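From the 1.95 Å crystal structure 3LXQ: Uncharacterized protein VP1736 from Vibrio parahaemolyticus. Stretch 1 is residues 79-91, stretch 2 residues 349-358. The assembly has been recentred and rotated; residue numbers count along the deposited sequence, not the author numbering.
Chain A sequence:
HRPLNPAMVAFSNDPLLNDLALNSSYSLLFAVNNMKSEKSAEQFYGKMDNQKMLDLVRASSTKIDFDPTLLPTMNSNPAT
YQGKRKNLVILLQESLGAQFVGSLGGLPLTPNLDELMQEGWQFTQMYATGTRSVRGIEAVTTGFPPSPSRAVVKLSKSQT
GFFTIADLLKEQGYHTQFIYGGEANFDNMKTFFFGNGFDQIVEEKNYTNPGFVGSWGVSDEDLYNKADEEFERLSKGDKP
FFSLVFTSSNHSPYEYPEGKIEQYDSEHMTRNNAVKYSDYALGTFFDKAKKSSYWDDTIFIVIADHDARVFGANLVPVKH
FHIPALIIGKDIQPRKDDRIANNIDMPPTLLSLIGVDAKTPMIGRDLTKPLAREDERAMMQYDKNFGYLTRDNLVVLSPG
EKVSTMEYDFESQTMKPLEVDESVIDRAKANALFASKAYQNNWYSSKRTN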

# COMPACT_ATOMS: atom_id res chain seq x y z
N ALA A 79 -16.85 -10.73 2.88
CA ALA A 79 -15.96 -11.03 1.78
C ALA A 79 -16.73 -11.46 0.53
O ALA A 79 -17.73 -12.17 0.63
CB ALA A 79 -14.97 -12.12 2.19
N THR A 80 -16.24 -11.02 -0.63
CA THR A 80 -16.75 -11.45 -1.92
C THR A 80 -16.48 -12.93 -2.12
O THR A 80 -17.41 -13.70 -2.37
CB THR A 80 -16.13 -10.62 -3.05
OG1 THR A 80 -16.60 -9.27 -2.93
CG2 THR A 80 -16.51 -11.15 -4.42
N TYR A 81 -15.23 -13.34 -1.98
CA TYR A 81 -14.89 -14.75 -2.08
C TYR A 81 -15.41 -15.49 -0.85
O TYR A 81 -15.28 -15.02 0.28
CB TYR A 81 -13.38 -14.94 -2.24
CG TYR A 81 -12.97 -16.39 -2.38
CD1 TYR A 81 -13.29 -17.12 -3.53
CD2 TYR A 81 -12.27 -17.04 -1.35
CE1 TYR A 81 -12.93 -18.45 -3.66
CE2 TYR A 81 -11.90 -18.37 -1.48
CZ TYR A 81 -12.24 -19.07 -2.64
OH TYR A 81 -11.88 -20.39 -2.78
N GLN A 82 -16.02 -16.65 -1.07
CA GLN A 82 -16.67 -17.40 0.01
C GLN A 82 -16.21 -18.86 0.16
O GLN A 82 -16.76 -19.59 0.98
CB GLN A 82 -18.21 -17.31 -0.10
CG GLN A 82 -18.80 -15.93 0.30
CD GLN A 82 -18.70 -15.65 1.80
OE1 GLN A 82 -19.02 -16.51 2.62
NE2 GLN A 82 -18.26 -14.45 2.15
N GLY A 83 -15.21 -19.26 -0.61
CA GLY A 83 -14.61 -20.60 -0.48
C GLY A 83 -13.60 -20.63 0.67
O GLY A 83 -13.48 -19.66 1.42
N LYS A 84 -12.88 -21.75 0.80
CA LYS A 84 -11.88 -21.90 1.86
C LYS A 84 -10.91 -20.72 1.82
O LYS A 84 -10.45 -20.34 0.74
CB LYS A 84 -11.11 -23.21 1.70
N ARG A 85 -10.63 -20.14 2.99
CA ARG A 85 -9.80 -18.93 3.10
C ARG A 85 -8.48 -19.09 2.36
O ARG A 85 -7.81 -20.12 2.50
CB ARG A 85 -9.52 -18.56 4.56
CG ARG A 85 -10.46 -19.14 5.59
CD ARG A 85 -10.48 -18.34 6.88
NE ARG A 85 -11.46 -17.26 6.83
CZ ARG A 85 -12.23 -16.88 7.85
NH1 ARG A 85 -12.15 -17.50 9.03
NH2 ARG A 85 -13.11 -15.90 7.70
N LYS A 86 -8.10 -18.09 1.57
CA LYS A 86 -6.84 -18.16 0.85
C LYS A 86 -5.68 -17.55 1.67
O LYS A 86 -5.89 -16.71 2.55
CB LYS A 86 -6.95 -17.45 -0.50
CG LYS A 86 -7.78 -18.18 -1.54
CD LYS A 86 -8.03 -17.25 -2.73
CE LYS A 86 -8.98 -17.85 -3.75
NZ LYS A 86 -8.33 -18.97 -4.49
N ASN A 87 -4.46 -17.99 1.36
CA ASN A 87 -3.25 -17.34 1.87
C ASN A 87 -3.15 -15.95 1.25
O ASN A 87 -3.66 -15.70 0.15
CB ASN A 87 -2.01 -18.15 1.50
CG ASN A 87 -2.05 -19.59 2.01
OD1 ASN A 87 -2.35 -19.85 3.18
ND2 ASN A 87 -1.71 -20.52 1.13
N LEU A 88 -2.48 -15.04 1.94
CA LEU A 88 -2.27 -13.69 1.42
C LEU A 88 -0.81 -13.23 1.44
O LEU A 88 -0.19 -13.11 2.50
CB LEU A 88 -3.15 -12.68 2.16
CG LEU A 88 -2.96 -11.20 1.82
CD1 LEU A 88 -3.34 -10.88 0.37
CD2 LEU A 88 -3.76 -10.36 2.79
N VAL A 89 -0.27 -12.96 0.25
CA VAL A 89 1.12 -12.55 0.10
C VAL A 89 1.14 -11.14 -0.47
O VAL A 89 0.62 -10.89 -1.57
CB VAL A 89 1.91 -13.55 -0.79
CG1 VAL A 89 3.25 -12.98 -1.21
CG2 VAL A 89 2.12 -14.88 -0.05
N ILE A 90 1.70 -10.22 0.31
CA ILE A 90 1.91 -8.85 -0.14
C ILE A 90 3.39 -8.64 -0.50
O ILE A 90 4.26 -8.79 0.35
CB ILE A 90 1.47 -7.82 0.95
CG1 ILE A 90 -0.04 -7.93 1.22
CG2 ILE A 90 1.85 -6.39 0.53
CD1 ILE A 90 -0.52 -7.10 2.44
N LEU A 91 3.66 -8.29 -1.75
CA LEU A 91 5.03 -8.12 -2.22
C LEU A 91 5.21 -6.63 -2.42
O LEU A 91 4.97 -6.10 -3.51
CB LEU A 91 5.27 -8.88 -3.53
CG LEU A 91 4.95 -10.38 -3.52
CD1 LEU A 91 5.05 -10.99 -4.93
CD2 LEU A 91 5.86 -11.12 -2.55
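Stretch 2 (349-358) TLLSLIGVDA

The contact between these two stretches is a helix C-terminus received by an extended loop: two carbonyl groups at the end of a helix are taken up by backbone NH groups of a segment far away in sequence, and an apolar patch continues the contact where that segment becomes a strand.

The general principle is that the last turn of a helix exposes acceptors, because no further turn supplies amide protons, and another part of the chain can provide them. Stretch 2 enters as the end of a helix, with Leu353 N bonded to Thr349 O at 3.0 Å and Ile354 N to Leu350 O at 2.9 Å. Gly355 then breaks the helical path. Its phi/psi of 86/25 and the bond from Val356 N back to Leu351 O, 2.9 Å, belong to a Schellman motif, after which Val356 and Asp357 run on in extended conformation. A CB at Gly355 would be jammed against the preceding carbonyl oxygen and would also sit tightly against Gly83 O and Tyr81 CD2, each at 3.3 Å.

Stretch 1 bends around this terminus. Between Ala79 and Tyr81 the loop advances with stretch 2, from Ser352 to Gly355; after the turn, from Lys86 to Ile90, it runs back against the direction of the helix, from Ile354 to Leu350. The CA atoms of Ala79 and Ser352 approach to 3.8 Å, those of Tyr81 and Gly355 to 4.7 Å, and those of Lys86 and Ile354 to 4.5 Å; the loop thus moves along the helix end and then comes back to it. Two carbonyls of stretch 2 are answered by main-chain donors: Tyr81 N bonds to Ser352 O at 3.0 Å, and Lys86 N to Ile354 O at 2.8 Å. The latter oxygen also receives a CA-H...O contact from Arg85 CA at 3.1 Å, while Gly355 CA makes a similar contact with Tyr81 O at 3.2 Å.

Side chains of stretch 2 extend the same logic to the start of the loop. Ser352 OG accepts a hydrogen bond from Thr80 N at 2.8 Å, and Asp357 OD2 accepts one from Ala79 N at 3.0 Å. Between these anchors the small side chain of Ala79 points toward stretch 2, its CB lying 3.4 Å from Ser352 O and 3.6 Å from Val356 N. Tyr81 presents the edge of its ring to the peptide joining Ile354 and Gly355, with CD2 3.9 Å from Ile354 C. Arg85 reaches back with its guanidinium, whose NH2 makes a weak hydrogen bond to Gly355 O at 3.4 Å.

Beyond Lys86 the character changes. As stretch 1 enters its strand, Leu88 points toward the helix and packs its CD1 3.9 Å from Leu350 CD2 and its CB 4.1 Å from Ile354 CG2. Ile90 CD1 adds a looser contact, 4.4 Å from Leu350 CD1, whereas Val89 and Leu91 are out of reach, as the alternation of a strand would lead one to expect.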

# COMPACT_ATOMS: atom_id res chain seq x y z
N THR A 349 -9.91 -4.75 0.10
CA THR A 349 -10.02 -5.55 -1.13
C THR A 349 -9.45 -6.96 -0.97
O THR A 349 -10.09 -7.95 -1.36
CB THR A 349 -9.36 -4.84 -2.33
OG1 THR A 349 -9.93 -3.53 -2.49
CG2 THR A 349 -9.52 -5.64 -3.61
N LEU A 350 -8.26 -7.06 -0.37
CA LEU A 350 -7.57 -8.34 -0.24
C LEU A 350 -8.27 -9.30 0.72
O LEU A 350 -8.40 -10.50 0.42
CB LEU A 350 -6.10 -8.13 0.16
CG LEU A 350 -5.23 -7.35 -0.85
CD1 LEU A 350 -4.01 -6.74 -0.17
CD2 LEU A 350 -4.82 -8.22 -2.03
N LEU A 351 -8.73 -8.78 1.86
CA LEU A 351 -9.52 -9.59 2.81
C LEU A 351 -10.75 -10.19 2.14
O LEU A 351 -11.13 -11.35 2.40
CB LEU A 351 -9.97 -8.76 4.01
CG LEU A 351 -8.95 -8.33 5.06
CD1 LEU A 351 -9.68 -7.65 6.19
CD2 LEU A 351 -8.10 -9.51 5.59
N SER A 352 -11.36 -9.40 1.27
CA SER A 352 -12.56 -9.81 0.56
C SER A 352 -12.21 -10.92 -0.41
O SER A 352 -12.98 -11.87 -0.56
CB SER A 352 -13.19 -8.61 -0.15
OG SER A 352 -14.51 -8.88 -0.59
N LEU A 353 -11.05 -10.80 -1.07
CA LEU A 353 -10.59 -11.81 -2.03
C LEU A 353 -10.19 -13.13 -1.39
O LEU A 353 -10.32 -14.20 -2.02
CB LEU A 353 -9.44 -11.27 -2.88
CG LEU A 353 -9.83 -10.33 -4.02
CD1 LEU A 353 -8.63 -9.53 -4.51
CD2 LEU A 353 -10.47 -11.12 -5.16
N ILE A 354 -9.69 -13.07 -0.16
CA ILE A 354 -9.18 -14.28 0.50
C ILE A 354 -10.25 -15.01 1.33
O ILE A 354 -9.98 -16.05 1.94
CB ILE A 354 -7.90 -14.02 1.35
CG1 ILE A 354 -8.18 -13.08 2.53
CG2 ILE A 354 -6.76 -13.52 0.46
CD1 ILE A 354 -7.04 -13.00 3.54
N GLY A 355 -11.46 -14.45 1.34
CA GLY A 355 -12.58 -15.05 2.05
C GLY A 355 -12.70 -14.71 3.52
O GLY A 355 -13.28 -15.47 4.29
N VAL A 356 -12.16 -13.57 3.93
CA VAL A 356 -12.26 -13.16 5.34
C VAL A 356 -13.23 -12.00 5.53
O VAL A 356 -12.99 -10.90 5.01
CB VAL A 356 -10.87 -12.80 5.95
CG1 VAL A 356 -11.02 -12.28 7.39
CG2 VAL A 356 -9.96 -14.03 5.95
N ASP A 357 -14.31 -12.25 6.26
CA ASP A 357 -15.27 -11.20 6.63
C ASP A 357 -14.57 -10.18 7.54
O ASP A 357 -13.85 -10.57 8.46
CB ASP A 357 -16.49 -11.77 7.37
CG ASP A 357 -17.45 -12.53 6.45
OD1 ASP A 357 -18.37 -13.18 6.99
OD2 ASP A 357 -17.29 -12.50 5.21
N ALA A 358 -14.82 -8.90 7.28
CA ALA A 358 -14.06 -7.82 7.89
C ALA A 358 -14.92 -6.82 8.66
O ALA A 358 -15.52 -5.92 8.06
CB ALA A 358 -13.23 -7.09 6.81